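Local coordinates for protein tryptophan decarboxylase 1 (Oryza sativa subsp. japonica, PDB 6KHO) that decarboxylates L-tryptophan to tryptamine and 5-hydroxy-L-tryptophan to serotonin, using pyridoxal 5'-phosphate, and serves serotonin biosynthesis in rice, at residues A305-E310 with E403-D408; W331-L336 with A399-H404; T355-L360 with D372-Q377; V125-Q130 with V378-R383. All blocks are in the same frame, centred on the assembly; numbering follows the deposited sequence.

Contact 1 (A305-E310 with E403-D408). With CA (calcium ion), chain F.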
# COMPACT_ATOMS: atom_id res chain seq x y z
N ALA A 305 4.93 -22.15 -3.42
CA ALA A 305 5.23 -23.52 -3.79
C ALA A 305 4.59 -24.53 -2.84
O ALA A 305 4.44 -25.70 -3.20
CB ALA A 305 6.75 -23.74 -3.83
N CYS A 306 4.18 -24.09 -1.66
CA CYS A 306 3.63 -24.97 -0.64
C CYS A 306 2.19 -25.36 -0.91
O CYS A 306 1.61 -26.11 -0.12
CB CYS A 306 3.78 -24.31 0.73
SG CYS A 306 5.52 -24.13 1.22
N ILE A 307 1.60 -24.88 -2.01
CA ILE A 307 0.35 -25.45 -2.49
C ILE A 307 0.55 -26.80 -3.15
O ILE A 307 -0.44 -27.47 -3.48
CB ILE A 307 -0.36 -24.48 -3.46
CG1 ILE A 307 0.38 -24.43 -4.80
CG2 ILE A 307 -0.49 -23.10 -2.81
CD1 ILE A 307 -0.35 -23.68 -5.91
N CYS A 308 1.81 -27.22 -3.37
CA CYS A 308 2.17 -28.53 -3.90
C CYS A 308 2.60 -29.45 -2.76
O CYS A 308 3.40 -29.04 -1.91
CB CYS A 308 3.30 -28.41 -4.92
SG CYS A 308 2.86 -27.41 -6.36
N PRO A 309 2.09 -30.69 -2.71
CA PRO A 309 2.41 -31.58 -1.58
C PRO A 309 3.89 -31.82 -1.36
O PRO A 309 4.34 -31.95 -0.21
CB PRO A 309 1.68 -32.88 -1.95
CG PRO A 309 0.51 -32.42 -2.79
CD PRO A 309 1.02 -31.24 -3.57
N GLU A 310 4.68 -31.88 -2.43
CA GLU A 310 6.11 -32.16 -2.28
C GLU A 310 6.89 -31.00 -1.68
O GLU A 310 8.06 -31.19 -1.33
CB GLU A 310 6.70 -32.55 -3.64
CG GLU A 310 6.80 -31.39 -4.61
CD GLU A 310 5.63 -31.33 -5.59
OE1 GLU A 310 5.84 -30.80 -6.71
OE2 GLU A 310 4.52 -31.80 -5.24
N GLU A 403 0.65 -26.84 -11.36
CA GLU A 403 1.52 -27.12 -12.50
C GLU A 403 2.38 -25.92 -12.86
O GLU A 403 3.49 -26.09 -13.37
CB GLU A 403 0.69 -27.60 -13.69
CG GLU A 403 1.49 -28.12 -14.91
CD GLU A 403 2.79 -28.87 -14.55
OE1 GLU A 403 2.76 -29.81 -13.71
OE2 GLU A 403 3.85 -28.53 -15.12
N HIS A 404 1.90 -24.70 -12.57
CA HIS A 404 2.72 -23.50 -12.75
C HIS A 404 3.94 -23.52 -11.82
O HIS A 404 5.06 -23.24 -12.26
CB HIS A 404 1.86 -22.25 -12.55
CG HIS A 404 2.56 -21.10 -11.88
ND1 HIS A 404 3.47 -20.30 -12.54
CD2 HIS A 404 2.45 -20.58 -10.63
CE1 HIS A 404 3.91 -19.36 -11.72
NE2 HIS A 404 3.31 -19.51 -10.56
N ILE A 405 3.75 -23.86 -10.54
CA ILE A 405 4.89 -24.03 -9.64
C ILE A 405 5.85 -25.09 -10.18
O ILE A 405 7.06 -24.87 -10.28
CB ILE A 405 4.43 -24.39 -8.22
CG1 ILE A 405 3.57 -23.28 -7.60
CG2 ILE A 405 5.64 -24.75 -7.32
CD1 ILE A 405 4.29 -21.97 -7.41
N ARG A 406 5.31 -26.26 -10.53
CA ARG A 406 6.15 -27.42 -10.87
C ARG A 406 6.92 -27.20 -12.16
O ARG A 406 8.07 -27.65 -12.29
CB ARG A 406 5.28 -28.67 -10.96
CG ARG A 406 4.68 -29.07 -9.62
CD ARG A 406 3.61 -30.13 -9.73
NE ARG A 406 3.28 -30.68 -8.42
CZ ARG A 406 2.13 -31.27 -8.11
NH1 ARG A 406 1.17 -31.40 -9.02
NH2 ARG A 406 1.93 -31.73 -6.88
N SER A 407 6.31 -26.54 -13.15
CA SER A 407 7.01 -26.30 -14.40
C SER A 407 8.14 -25.29 -14.22
O SER A 407 9.18 -25.40 -14.88
CB SER A 407 6.03 -25.86 -15.49
OG SER A 407 5.35 -24.68 -15.12
N ASP A 408 7.97 -24.31 -13.31
CA ASP A 408 9.07 -23.40 -13.01
C ASP A 408 10.21 -24.13 -12.34
O ASP A 408 11.39 -23.86 -12.62
CB ASP A 408 8.60 -22.25 -12.11
CG ASP A 408 7.82 -21.20 -12.86
OD1 ASP A 408 7.80 -21.27 -14.10
OD2 ASP A 408 7.26 -20.30 -12.21
CA CA F . 6.43 -20.39 -15.81
O HOH W 1 4.73 -21.35 -14.48
O HOH W 2 6.22 -22.38 -16.74
O HOH W 3 6.20 -18.70 -14.05
O HOH W 4 7.97 -18.89 -16.78
O HOH W 5 4.55 -19.29 -16.94

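Contact 2 (W331-L336 with A399-H404)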
# COMPACT_ATOMS: atom_id res chain seq x y z
N TRP A 331 5.20 -15.39 -6.65
CA TRP A 331 5.16 -16.63 -7.42
C TRP A 331 3.74 -17.19 -7.58
O TRP A 331 3.58 -18.39 -7.80
CB TRP A 331 6.07 -17.66 -6.74
CG TRP A 331 6.61 -18.76 -7.62
CD1 TRP A 331 6.46 -18.90 -8.98
CD2 TRP A 331 7.39 -19.88 -7.19
NE1 TRP A 331 7.10 -20.04 -9.41
CE2 TRP A 331 7.67 -20.66 -8.33
CE3 TRP A 331 7.88 -20.30 -5.94
CZ2 TRP A 331 8.42 -21.84 -8.26
CZ3 TRP A 331 8.61 -21.47 -5.87
CH2 TRP A 331 8.88 -22.22 -7.02
N LEU A 332 2.70 -16.37 -7.49
CA LEU A 332 1.35 -16.92 -7.67
C LEU A 332 0.53 -16.09 -8.67
O LEU A 332 -0.68 -15.93 -8.52
CB LEU A 332 0.63 -17.06 -6.34
CG LEU A 332 -0.41 -18.18 -6.28
CD1 LEU A 332 0.27 -19.54 -6.40
CD2 LEU A 332 -1.26 -18.10 -5.01
N MET A 333 1.20 -15.56 -9.70
CA MET A 333 0.55 -15.00 -10.90
C MET A 333 -0.43 -13.87 -10.59
O MET A 333 -1.39 -13.66 -11.33
CB MET A 333 -0.17 -16.09 -11.70
CG MET A 333 0.79 -16.97 -12.49
SD MET A 333 -0.04 -18.35 -13.27
CE MET A 333 -0.35 -19.35 -11.85
N THR A 334 -0.20 -13.14 -9.51
CA THR A 334 -1.04 -12.02 -9.11
C THR A 334 -0.19 -10.75 -9.12
O THR A 334 0.79 -10.67 -8.39
CB THR A 334 -1.62 -12.26 -7.72
OG1 THR A 334 -2.37 -13.50 -7.70
CG2 THR A 334 -2.53 -11.13 -7.32
N CYS A 335 -0.55 -9.77 -9.95
CA CYS A 335 0.29 -8.59 -10.07
C CYS A 335 0.37 -7.83 -8.74
O CYS A 335 -0.53 -7.91 -7.90
CB CYS A 335 -0.25 -7.65 -11.18
SG CYS A 335 -1.98 -7.08 -10.94
N LEU A 336 1.47 -7.08 -8.56
CA LEU A 336 1.64 -6.28 -7.36
C LEU A 336 0.49 -5.28 -7.20
O LEU A 336 -0.10 -4.84 -8.20
CB LEU A 336 2.98 -5.53 -7.41
CG LEU A 336 4.27 -6.28 -7.04
CD1 LEU A 336 4.76 -7.19 -8.17
CD2 LEU A 336 5.35 -5.29 -6.64
N ALA A 399 -5.21 -27.12 -9.79
CA ALA A 399 -4.34 -27.99 -10.58
C ALA A 399 -3.41 -27.19 -11.48
O ALA A 399 -2.21 -27.50 -11.57
CB ALA A 399 -5.19 -28.97 -11.39
N LYS A 400 -3.92 -26.14 -12.14
CA LYS A 400 -3.08 -25.29 -12.98
C LYS A 400 -2.09 -24.49 -12.15
O LYS A 400 -0.94 -24.28 -12.57
CB LYS A 400 -3.94 -24.35 -13.82
CG LYS A 400 -4.26 -24.83 -15.23
CD LYS A 400 -4.82 -23.68 -16.06
CE LYS A 400 -5.32 -24.14 -17.43
NZ LYS A 400 -6.46 -25.09 -17.32
N LEU A 401 -2.52 -23.97 -10.99
CA LEU A 401 -1.59 -23.25 -10.12
C LEU A 401 -0.46 -24.17 -9.66
O LEU A 401 0.71 -23.76 -9.61
CB LEU A 401 -2.33 -22.64 -8.92
CG LEU A 401 -3.42 -21.59 -9.19
CD1 LEU A 401 -4.04 -21.04 -7.91
CD2 LEU A 401 -2.89 -20.45 -10.00
N GLN A 402 -0.78 -25.42 -9.34
CA GLN A 402 0.26 -26.38 -8.98
C GLN A 402 1.20 -26.66 -10.15
O GLN A 402 2.42 -26.72 -9.98
CB GLN A 402 -0.37 -27.69 -8.48
CG GLN A 402 -1.08 -27.56 -7.14
CD GLN A 402 -1.77 -28.85 -6.75
OE1 GLN A 402 -2.40 -29.51 -7.59
NE2 GLN A 402 -1.66 -29.24 -5.48
N GLU A 403 0.65 -26.84 -11.36
CA GLU A 403 1.52 -27.12 -12.50
C GLU A 403 2.38 -25.92 -12.86
O GLU A 403 3.49 -26.09 -13.37
CB GLU A 403 0.69 -27.60 -13.69
CG GLU A 403 1.49 -28.12 -14.91
CD GLU A 403 2.79 -28.87 -14.55
OE1 GLU A 403 2.76 -29.81 -13.71
OE2 GLU A 403 3.85 -28.53 -15.12
N HIS A 404 1.90 -24.70 -12.57
CA HIS A 404 2.72 -23.50 -12.75
C HIS A 404 3.94 -23.52 -11.82
O HIS A 404 5.06 -23.24 -12.26
CB HIS A 404 1.86 -22.25 -12.55
CG HIS A 404 2.56 -21.10 -11.88
ND1 HIS A 404 3.47 -20.30 -12.54
CD2 HIS A 404 2.45 -20.58 -10.63
CE1 HIS A 404 3.91 -19.36 -11.72
NE2 HIS A 404 3.31 -19.51 -10.56

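Contact 3 (T355-L360 with D372-Q377). With ACT (acetate ion), chain D.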
# COMPACT_ATOMS: atom_id res chain seq x y z
N THR A 355 -9.11 1.36 15.68
CA THR A 355 -9.58 2.70 16.01
C THR A 355 -11.10 2.67 15.93
O THR A 355 -11.69 1.77 15.34
CB THR A 355 -9.04 3.77 15.06
OG1 THR A 355 -9.39 3.43 13.70
CG2 THR A 355 -7.53 3.90 15.19
N ASN A 356 -11.74 3.67 16.53
CA ASN A 356 -13.21 3.73 16.52
C ASN A 356 -13.66 5.17 16.32
O ASN A 356 -14.41 5.72 17.13
CB ASN A 356 -13.78 3.13 17.80
CG ASN A 356 -15.26 2.76 17.67
OD1 ASN A 356 -15.76 2.49 16.56
ND2 ASN A 356 -15.97 2.74 18.79
N PRO A 357 -13.25 5.81 15.22
CA PRO A 357 -13.67 7.19 14.97
C PRO A 357 -15.16 7.26 14.69
O PRO A 357 -15.73 6.37 14.05
CB PRO A 357 -12.84 7.60 13.75
CG PRO A 357 -12.67 6.34 13.00
CD PRO A 357 -12.53 5.24 14.05
N GLU A 358 -15.78 8.34 15.18
CA GLU A 358 -17.23 8.46 15.13
C GLU A 358 -17.76 8.38 13.70
O GLU A 358 -18.80 7.75 13.44
CB GLU A 358 -17.66 9.77 15.79
CG GLU A 358 -19.15 10.03 15.80
CD GLU A 358 -19.89 9.09 16.74
OE1 GLU A 358 -19.42 8.88 17.88
OE2 GLU A 358 -20.93 8.54 16.31
N TYR A 359 -17.06 9.01 12.76
CA TYR A 359 -17.59 9.11 11.39
C TYR A 359 -17.65 7.75 10.68
O TYR A 359 -18.37 7.62 9.68
CB TYR A 359 -16.78 10.13 10.59
CG TYR A 359 -15.51 9.61 9.94
CD1 TYR A 359 -14.38 9.36 10.69
CD2 TYR A 359 -15.45 9.37 8.57
CE1 TYR A 359 -13.21 8.86 10.11
CE2 TYR A 359 -14.29 8.90 7.97
CZ TYR A 359 -13.18 8.64 8.74
OH TYR A 359 -12.03 8.16 8.15
N LEU A 360 -16.97 6.73 11.20
CA LEU A 360 -17.01 5.40 10.59
C LEU A 360 -17.94 4.43 11.30
O LEU A 360 -18.10 3.30 10.83
CB LEU A 360 -15.61 4.79 10.55
CG LEU A 360 -14.57 5.49 9.67
CD1 LEU A 360 -13.25 4.75 9.72
CD2 LEU A 360 -15.07 5.56 8.25
N ASP A 372 -13.52 -5.24 10.45
CA ASP A 372 -13.18 -4.10 9.61
C ASP A 372 -11.68 -4.13 9.38
O ASP A 372 -10.90 -4.12 10.35
CB ASP A 372 -13.63 -2.79 10.26
CG ASP A 372 -15.12 -2.77 10.52
OD1 ASP A 372 -15.89 -3.06 9.57
OD2 ASP A 372 -15.54 -2.48 11.66
N LEU A 373 -11.26 -4.21 8.11
CA LEU A 373 -9.87 -4.52 7.84
C LEU A 373 -8.94 -3.33 8.05
O LEU A 373 -7.72 -3.52 8.10
CB LEU A 373 -9.71 -5.10 6.43
CG LEU A 373 -10.39 -6.48 6.34
CD1 LEU A 373 -10.47 -7.01 4.91
CD2 LEU A 373 -9.73 -7.51 7.23
N LYS A 374 -9.47 -2.12 8.25
CA LYS A 374 -8.63 -1.06 8.79
C LYS A 374 -8.00 -1.44 10.13
O LYS A 374 -6.94 -0.91 10.48
CB LYS A 374 -9.43 0.23 8.95
CG LYS A 374 -10.53 0.14 10.00
CD LYS A 374 -11.16 1.52 10.20
CE LYS A 374 -12.16 1.52 11.33
NZ LYS A 374 -11.44 1.45 12.65
N ASP A 375 -8.61 -2.36 10.87
CA ASP A 375 -8.11 -2.76 12.17
C ASP A 375 -7.07 -3.87 12.07
O ASP A 375 -6.62 -4.37 13.11
CB ASP A 375 -9.27 -3.20 13.07
CG ASP A 375 -10.26 -2.08 13.37
OD1 ASP A 375 -9.91 -0.88 13.30
OD2 ASP A 375 -11.42 -2.40 13.70
N MET A 376 -6.68 -4.26 10.86
CA MET A 376 -5.66 -5.29 10.64
C MET A 376 -4.48 -4.76 9.83
O MET A 376 -3.67 -5.55 9.33
CB MET A 376 -6.27 -6.50 9.93
CG MET A 376 -7.35 -7.19 10.73
SD MET A 376 -6.61 -8.39 11.84
CE MET A 376 -6.05 -9.64 10.68
N GLN A 377 -4.35 -3.44 9.69
CA GLN A 377 -3.33 -2.84 8.82
C GLN A 377 -2.92 -1.51 9.42
O GLN A 377 -3.49 -1.05 10.41
CB GLN A 377 -3.86 -2.63 7.39
CG GLN A 377 -4.97 -1.58 7.35
CD GLN A 377 -5.57 -1.37 5.95
OE1 GLN A 377 -5.49 -2.23 5.08
NE2 GLN A 377 -6.17 -0.20 5.74
C ACT D . -11.22 8.04 4.52
O ACT D . -10.17 7.50 3.98
OXT ACT D . -11.66 7.91 5.71
CH3 ACT D . -12.09 8.99 3.61
O HOH W 6 -7.96 1.25 12.55
O HOH W 7 -12.78 -0.98 15.26

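Contact 4 (V125-Q130 with V378-R383). With PLP (pyridoxal-5'-phosphate), chain J.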
# COMPACT_ATOMS: atom_id res chain seq x y z
N VAL A 125 -13.46 1.90 -1.37
CA VAL A 125 -12.50 2.05 -0.28
C VAL A 125 -13.01 1.24 0.91
O VAL A 125 -13.99 1.63 1.56
CB VAL A 125 -12.29 3.52 0.10
CG1 VAL A 125 -11.19 3.66 1.16
CG2 VAL A 125 -11.95 4.35 -1.15
N GLY A 126 -12.36 0.12 1.20
CA GLY A 126 -12.94 -0.84 2.12
C GLY A 126 -12.45 -0.82 3.56
O GLY A 126 -12.14 -1.88 4.10
N PHE A 127 -12.41 0.36 4.19
CA PHE A 127 -11.92 0.44 5.57
C PHE A 127 -12.82 -0.33 6.53
O PHE A 127 -12.34 -0.92 7.50
CB PHE A 127 -11.78 1.90 6.02
CG PHE A 127 -12.75 2.88 5.38
CD1 PHE A 127 -14.10 2.90 5.72
CD2 PHE A 127 -12.28 3.86 4.52
CE1 PHE A 127 -14.97 3.84 5.16
CE2 PHE A 127 -13.13 4.81 3.96
CZ PHE A 127 -14.48 4.80 4.27
N THR A 128 -14.13 -0.33 6.28
CA THR A 128 -15.08 -1.13 7.04
C THR A 128 -15.84 -2.05 6.09
O THR A 128 -15.92 -1.81 4.87
CB THR A 128 -16.09 -0.26 7.82
OG1 THR A 128 -16.86 0.53 6.90
CG2 THR A 128 -15.39 0.65 8.85
N TRP A 129 -16.40 -3.11 6.68
CA TRP A 129 -17.32 -3.99 5.96
C TRP A 129 -18.45 -3.19 5.32
O TRP A 129 -18.74 -3.35 4.13
CB TRP A 129 -17.86 -5.06 6.93
CG TRP A 129 -18.90 -5.99 6.32
CD1 TRP A 129 -18.67 -7.19 5.71
CD2 TRP A 129 -20.32 -5.77 6.26
NE1 TRP A 129 -19.86 -7.73 5.25
CE2 TRP A 129 -20.89 -6.89 5.60
CE3 TRP A 129 -21.17 -4.76 6.72
CZ2 TRP A 129 -22.27 -7.01 5.37
CZ3 TRP A 129 -22.55 -4.88 6.48
CH2 TRP A 129 -23.07 -5.99 5.80
N GLN A 130 -19.07 -2.29 6.08
CA GLN A 130 -20.20 -1.53 5.57
C GLN A 130 -19.81 -0.65 4.39
O GLN A 130 -20.61 -0.45 3.47
CB GLN A 130 -20.82 -0.68 6.68
CG GLN A 130 -22.08 0.06 6.24
CD GLN A 130 -23.16 -0.88 5.73
OE1 GLN A 130 -23.24 -1.19 4.53
NE2 GLN A 130 -24.00 -1.35 6.64
N VAL A 378 -1.95 -0.86 8.77
CA VAL A 378 -1.48 0.45 9.24
C VAL A 378 -2.50 1.55 8.93
O VAL A 378 -2.87 2.34 9.80
CB VAL A 378 -0.10 0.77 8.64
CG1 VAL A 378 0.26 2.25 8.83
CG2 VAL A 378 0.95 -0.15 9.28
N GLY A 379 -2.98 1.61 7.68
CA GLY A 379 -3.79 2.73 7.22
C GLY A 379 -5.28 2.52 7.42
O GLY A 379 -5.74 1.56 8.04
N VAL A 380 -6.06 3.47 6.88
CA VAL A 380 -7.51 3.41 6.98
C VAL A 380 -8.08 2.88 5.67
O VAL A 380 -8.61 1.76 5.64
CB VAL A 380 -8.11 4.79 7.34
CG1 VAL A 380 -9.63 4.68 7.59
CG2 VAL A 380 -7.43 5.37 8.57
N GLY A 381 -7.94 3.64 4.58
CA GLY A 381 -8.44 3.20 3.30
C GLY A 381 -7.67 2.01 2.74
O GLY A 381 -6.56 1.69 3.18
N ARG A 382 -8.28 1.33 1.77
CA ARG A 382 -7.66 0.17 1.14
C ARG A 382 -8.41 -0.17 -0.15
O ARG A 382 -9.63 -0.00 -0.21
CB ARG A 382 -7.65 -1.05 2.08
CG ARG A 382 -9.03 -1.46 2.63
CD ARG A 382 -8.93 -2.21 3.96
NE ARG A 382 -7.82 -3.16 3.96
CZ ARG A 382 -7.89 -4.37 3.41
NH1 ARG A 382 -9.02 -4.77 2.83
NH2 ARG A 382 -6.84 -5.17 3.44
N ARG A 383 -7.66 -0.64 -1.15
CA ARG A 383 -8.18 -1.14 -2.41
C ARG A 383 -8.85 -2.50 -2.22
O ARG A 383 -8.59 -3.23 -1.26
CB ARG A 383 -7.05 -1.33 -3.44
CG ARG A 383 -6.53 -0.07 -4.08
CD ARG A 383 -5.39 -0.39 -5.06
NE ARG A 383 -5.78 -1.39 -6.06
CZ ARG A 383 -6.38 -1.11 -7.21
NH1 ARG A 383 -6.65 0.16 -7.54
NH2 ARG A 383 -6.68 -2.10 -8.03
N1 PLP J . -6.38 12.30 7.45
C2 PLP J . -7.31 12.96 6.68
C2A PLP J . -7.47 14.46 6.79
C3 PLP J . -8.09 12.23 5.80
O3 PLP J . -9.01 12.90 5.04
C4 PLP J . -7.94 10.85 5.68
C4A PLP J . -8.16 10.22 4.33
C5 PLP J . -7.02 10.20 6.48
C6 PLP J . -6.23 10.93 7.36
C5A PLP J . -6.86 8.69 6.38
O4P PLP J . -5.90 8.38 5.42
P PLP J . -5.56 6.90 4.89
O1P PLP J . -4.88 7.11 3.56
O2P PLP J . -4.64 6.27 5.91
O3P PLP J . -6.78 6.03 4.72
O HOH W 8 -11.88 -4.12 2.70

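Contact 1 (A305-E310 with E403-D408)
Ile405 and Arg406, neighbours on helix 386-420, meet the loop 305-310 inside a decarboxylase domain of the fold-type I (aspartate aminotransferase) PLP fold. Ile405 points straight at the loop. Its CB rests on Cys308 SG at 3.9 Å. CG2 lies against Ala305 CB at 3.8 Å. CG1 faces Ala305 CA more loosely, and the tip CD1 ends 4.0 Å from Ala305 N. This half of the contact is buried and apolar. Cys308 SG is anti to its own carbonyl carbon (chi1 -61°), which swings it between Ile405 and the Arg406 side chain.

The outer half is ionic. Arg406 runs extended from CG to NE and grips Glu310 side-on, in a two-bond salt bridge. NE donates to Glu310 OE1 at 3.1 Å, and NH2 donates to OE2 at the same length. Both oxygens use their syn lone pairs, and the carboxylate and guanidinium planes are only 9° apart. Pro309 CD also packs 3.5 Å from Arg406 NH2. An alanine at Arg406 would probably leave the Glu310 carboxylate without its mate and free to turn. Two residues on from Arg406, Asp408 reaches a calcium ion that five waters complete to six ligands. Asp408 OD1 is bound directly to the calcium at 2.4 Å.

Contact 2 (W331-L336 with A399-H404)
Met333 reaches His404 because its chain bends at the last torsion (chi3 -73°), which turns CE in over the imidazole. His404 answers with a chi1 of 144°, well off a staggered value. This unusual torsion carries its CG toward the loop. The two side chains approach tip to tip.

Met333 lies over one face of the His404 ring. Its SD sits almost on the ring normal, 4.1 Å from the ring centroid, in a sulfur-aromatic contact. Its CE is displaced toward the rim and makes a CH-pi contact 3.6 Å from the same centroid. CE also presses on Leu401 CD2 at 3.3 Å, closer than carbon atoms usually pack.

The edge of the imidazole is used differently. His404 NE2 donates a fairly straight hydrogen bond to Trp331 O at 3.0 Å. The oxygen lies in the plane of the imidazole, while the nitrogen stands well above the carbonyl plane of Trp331. NE2 is also 3.6 Å from Trp331 CD1, and the five-membered ring of the indole meets the imidazole obliquely, with planes at 75°. The indole NE1 is bonded to Asp408, so helix 386-420 holds Trp331 by both backbone and side chain.

Trp331 stacks on Tyr301 of the cofactor pocket, and Pro24 of the second subunit packs on Met333. The segment directly follows Lys330, the cofactor-attachment lysine of this enzyme, as in other fold-type I decarboxylases, though PLP is not linked to it in this structure.

Contact 3 (T355-L360 with D372-Q377)
The loop of the proton donor Tyr359 is tied to the turn 372-377 mainly by Thr355 and Lys374. Lys374 sends an extended chain to the loop, and its last torsion (chi4 74°) turns NZ toward it. There NZ donates to Thr355 O at 2.7 Å, from above the carbonyl plane. It also donates to Thr355 OG1 at 3.0 Å. A salt bridge to Asp375 OD1, 2.9 Å from Lys374 NZ, completes the grip and probably offsets part of the ammonium charge. Asp375 OD1 also takes a weak bond from Thr355 N. One water joins Thr355 OG1 to Asp375 OD1, and another joins Thr355 O to Asp375 OD2.

The shaft of the lysine is apolar in its contacts. Leu360 slides past it in the opposite direction, with Leu360 CD1 3.8 Å from Lys374 CE. Tyr359 reaches across the subunit interface into the active site, where its OH is hydrogen-bonded to His214 of the second subunit and lies very close to an acetate, probably from the crystallisation liquor.

The loop follows helix 346-353 and leads into helix 363-366. The turn packs Asp375 on helix 346-353, Leu373 on helix 133-149 and Met376 on strand 168-172.

Contact 4 (V125-Q130 with V378-R383)
Val380 and Gly381, on a phosphate-binding loop of the fold-type I PLP fold, meet Phe127 and Val125. The cofactor lies at the subunit interface, where Thr175 N and Ser176 OG of the second subunit also bond to it.

Backbone bonds come first. Gly126 N donates to Arg382 O at 3.1 Å, and Val125 CA adds a CH contact to the same oxygen at 3.5 Å. Val380 N donates to PLP O2P at 3.3 Å, while Gly381 N makes a nearly straight bond of 2.7 Å to PLP O3P.

Apolar packing sits next to these bonds. Val380 CG1 lies 3.8 Å from Phe127 CB, and Val125 CG1 presses on Gly381 CA at 3.5 Å. An alanine at Val380 lacks CG1 and CG2 and would probably open a gap beside Phe127 CB and loosen the packing against the phosphate.

The polar group is Arg382. Its CG stands between its backbone N and carbonyl carbon (chi1 55°), close to the Gly126 carbonyl. The guanidinium is held by Gln377 at NE and by a salt bridge to Glu139 at NH1. In its plane a water accepts from Arg382 NH1 at 2.9 Å and donates to Gly126 O at 2.7 Å.

In the fold
From the N terminus, segment 125-130 comes first, and contact 4 closes the longest loop by joining it to 378-383. Contact 1 opens next, at 305-310, followed by contact 2 at 331-336. Both end on helix 386-420, where they share two residues. Contact 3 closes a short loop, from 355-360 to 372-377, nested inside the other three. Contact 4 crosses contacts 1 and 2, because its second segment falls between their ends. Contacts 1 and 2 touch and tie loops of the central sheet to the long helix. Contacts 3 and 4, with centres about 8 Å apart, join loops around the active site at the subunit interface.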